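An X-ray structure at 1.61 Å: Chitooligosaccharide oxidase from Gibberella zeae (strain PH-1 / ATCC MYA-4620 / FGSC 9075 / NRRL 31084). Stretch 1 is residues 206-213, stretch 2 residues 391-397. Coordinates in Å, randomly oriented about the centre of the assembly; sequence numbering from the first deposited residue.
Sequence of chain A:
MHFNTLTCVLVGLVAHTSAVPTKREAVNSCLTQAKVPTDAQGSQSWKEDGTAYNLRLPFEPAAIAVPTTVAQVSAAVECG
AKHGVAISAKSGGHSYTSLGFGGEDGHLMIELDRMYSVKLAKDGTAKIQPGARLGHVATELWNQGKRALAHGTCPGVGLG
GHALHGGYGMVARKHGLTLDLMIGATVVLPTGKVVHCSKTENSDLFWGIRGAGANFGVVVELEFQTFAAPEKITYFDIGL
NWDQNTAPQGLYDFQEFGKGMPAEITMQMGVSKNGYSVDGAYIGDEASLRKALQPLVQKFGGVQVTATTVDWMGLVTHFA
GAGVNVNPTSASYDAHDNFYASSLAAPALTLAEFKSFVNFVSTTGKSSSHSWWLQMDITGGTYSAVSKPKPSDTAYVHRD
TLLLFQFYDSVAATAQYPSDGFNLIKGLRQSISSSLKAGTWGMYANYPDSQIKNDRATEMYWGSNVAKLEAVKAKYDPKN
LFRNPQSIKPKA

Stretch 1 206-213: FWGIRGAG
Stretch 2 (391-397) PSDTAYV

Stretch 1 is already helical at Phe-206; further along, Arg-210 has phi/psi -85/64 and Gly-211 140/-22. Stretch 2 has helical phi/psi without the regular bonds from Pro-391 to Asp-393, extends at Thr-394 (-136/171), then runs as loop beside the helix. The chains advance in the same sense, with the CA of Trp-207 5.1 Å from that of Thr-394 and the CA of Gly-211 4.3 Å from that of Tyr-396.

Two backbone carbonyls receive stretch 2: Ala-395 N donates to Trp-207 O (3.2 Å), which also takes a weak bond from Arg-210 N (3.3 Å), and Tyr-396 N bonds weakly to Arg-210 O (3.2 Å).

Trp-207, chi1 t and chi2 86°, points CA-to-CB sideways, but its end comes nearer stretch 2. Trp-207 NE1, at the ring edge, donates to Ser-392 O (2.9 Å), while the Thr-394–Ala-395 peptide lies over one face. Arg-210 (m, t, m, chi4 159°) folds back so that its NE donates to Phe-206 O (3.2 Å); its guanidinium face meets Thr-394, Arg-210 NH2 lying 3.6 Å from Thr-394 CG2. Thr-394, chi1 p, lets OG1 accept a weak bond from Tyr-396 N (3.3 Å).

Ala-395 offers a small methyl, its CB 4.1 Å from Ala-212 CB. Gly-211 suits the place where the CA atoms pass closest: an ideal Gly-211 CB would fall 2.4 Å from Tyr-396 N, and its backbone angles alone call for glycine, since that CB would jam against Arg-210 O. Tyr-396 (t, chi2 -86°) leads its ring away.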

# COMPACT_ATOMS: atom_id res chain seq x y z
N PHE A 206 14.18 -1.23 12.86
CA PHE A 206 12.71 -1.38 13.06
C PHE A 206 11.99 -0.10 12.61
O PHE A 206 10.89 -0.20 12.01
CB PHE A 206 12.40 -1.72 14.51
CG PHE A 206 10.96 -2.09 14.72
CD1 PHE A 206 10.44 -3.22 14.11
CD2 PHE A 206 10.15 -1.31 15.52
CE1 PHE A 206 9.11 -3.54 14.28
CE2 PHE A 206 8.81 -1.66 15.72
CZ PHE A 206 8.31 -2.79 15.12
N TRP A 207 12.55 1.06 12.92
CA TRP A 207 12.07 2.37 12.41
C TRP A 207 12.04 2.31 10.87
O TRP A 207 11.01 2.77 10.31
CB TRP A 207 12.95 3.49 12.95
CG TRP A 207 12.52 4.85 12.54
CD1 TRP A 207 11.62 5.66 13.13
CD2 TRP A 207 13.04 5.59 11.42
NE1 TRP A 207 11.52 6.85 12.47
CE2 TRP A 207 12.38 6.83 11.41
CE3 TRP A 207 14.02 5.30 10.46
CZ2 TRP A 207 12.64 7.79 10.44
CZ3 TRP A 207 14.30 6.27 9.52
CH2 TRP A 207 13.60 7.48 9.51
N GLY A 208 13.15 1.97 10.20
CA GLY A 208 13.19 2.02 8.74
C GLY A 208 12.22 1.07 8.10
O GLY A 208 11.69 1.39 7.01
N ILE A 209 12.04 -0.13 8.69
CA ILE A 209 11.16 -1.17 8.07
C ILE A 209 9.72 -0.66 8.08
O ILE A 209 8.95 -1.09 7.22
CB ILE A 209 11.38 -2.53 8.77
CG1 ILE A 209 12.39 -3.36 7.98
CG2 ILE A 209 10.11 -3.33 9.03
CD1 ILE A 209 13.72 -2.80 7.96
N ARG A 210 9.38 0.17 9.05
CA ARG A 210 8.01 0.69 9.26
C ARG A 210 7.84 1.91 8.35
O ARG A 210 7.70 3.02 8.85
CB ARG A 210 7.71 0.93 10.74
CG ARG A 210 7.64 -0.37 11.55
CD ARG A 210 7.19 -0.09 12.98
NE ARG A 210 8.27 0.68 13.60
CZ ARG A 210 8.17 1.47 14.68
NH1 ARG A 210 9.26 2.13 15.09
NH2 ARG A 210 7.00 1.66 15.29
N GLY A 211 7.91 1.68 7.03
CA GLY A 211 7.56 2.71 6.04
C GLY A 211 8.50 2.72 4.86
O GLY A 211 8.10 3.23 3.76
N ALA A 212 9.72 2.19 5.01
CA ALA A 212 10.72 2.14 3.91
C ALA A 212 11.36 0.75 3.90
O ALA A 212 12.54 0.58 3.59
CB ALA A 212 11.73 3.26 4.12
N GLY A 213 10.54 -0.26 4.16
CA GLY A 213 11.04 -1.61 4.46
C GLY A 213 11.54 -2.44 3.29
O GLY A 213 11.86 -3.61 3.55
N PRO A 391 5.44 12.66 12.38
CA PRO A 391 6.12 12.23 11.16
C PRO A 391 7.43 11.46 11.38
O PRO A 391 7.72 10.51 10.62
CB PRO A 391 6.36 13.56 10.43
CG PRO A 391 5.19 14.45 10.87
CD PRO A 391 4.96 14.06 12.30
N SER A 392 8.21 11.79 12.41
CA SER A 392 9.53 11.17 12.64
C SER A 392 9.42 9.88 13.47
O SER A 392 10.43 9.23 13.65
CB SER A 392 10.47 12.19 13.30
OG SER A 392 9.90 12.61 14.52
N ASP A 393 8.24 9.50 13.98
CA ASP A 393 8.12 8.31 14.87
C ASP A 393 8.36 6.98 14.13
O ASP A 393 8.80 5.99 14.73
CB ASP A 393 6.77 8.31 15.57
CG ASP A 393 6.61 9.33 16.67
OD1 ASP A 393 7.64 9.92 17.12
OD2 ASP A 393 5.45 9.55 17.08
N THR A 394 8.05 6.90 12.83
CA THR A 394 8.33 5.74 11.97
C THR A 394 8.88 6.31 10.66
O THR A 394 8.79 7.52 10.48
CB THR A 394 7.07 4.91 11.67
OG1 THR A 394 6.12 5.71 10.97
CG2 THR A 394 6.43 4.35 12.93
N ALA A 395 9.39 5.46 9.78
CA ALA A 395 9.83 5.92 8.43
C ALA A 395 8.63 6.49 7.66
O ALA A 395 8.83 7.33 6.78
CB ALA A 395 10.48 4.78 7.71
N TYR A 396 7.39 6.10 7.97
CA TYR A 396 6.17 6.62 7.30
C TYR A 396 5.97 8.09 7.72
O TYR A 396 5.66 8.41 8.91
CB TYR A 396 4.94 5.78 7.65
CG TYR A 396 3.71 6.20 6.90
CD1 TYR A 396 2.90 7.22 7.36
CD2 TYR A 396 3.40 5.59 5.71
CE1 TYR A 396 1.78 7.62 6.65
CE2 TYR A 396 2.29 5.98 4.98
CZ TYR A 396 1.48 7.00 5.45
OH TYR A 396 0.38 7.37 4.75
N VAL A 397 6.17 9.00 6.79
CA VAL A 397 6.29 10.43 7.14
C VAL A 397 4.94 11.15 7.14
O VAL A 397 4.84 12.19 7.80
CB VAL A 397 7.31 11.11 6.23
CG1 VAL A 397 6.74 11.44 4.87
CG2 VAL A 397 7.88 12.37 6.89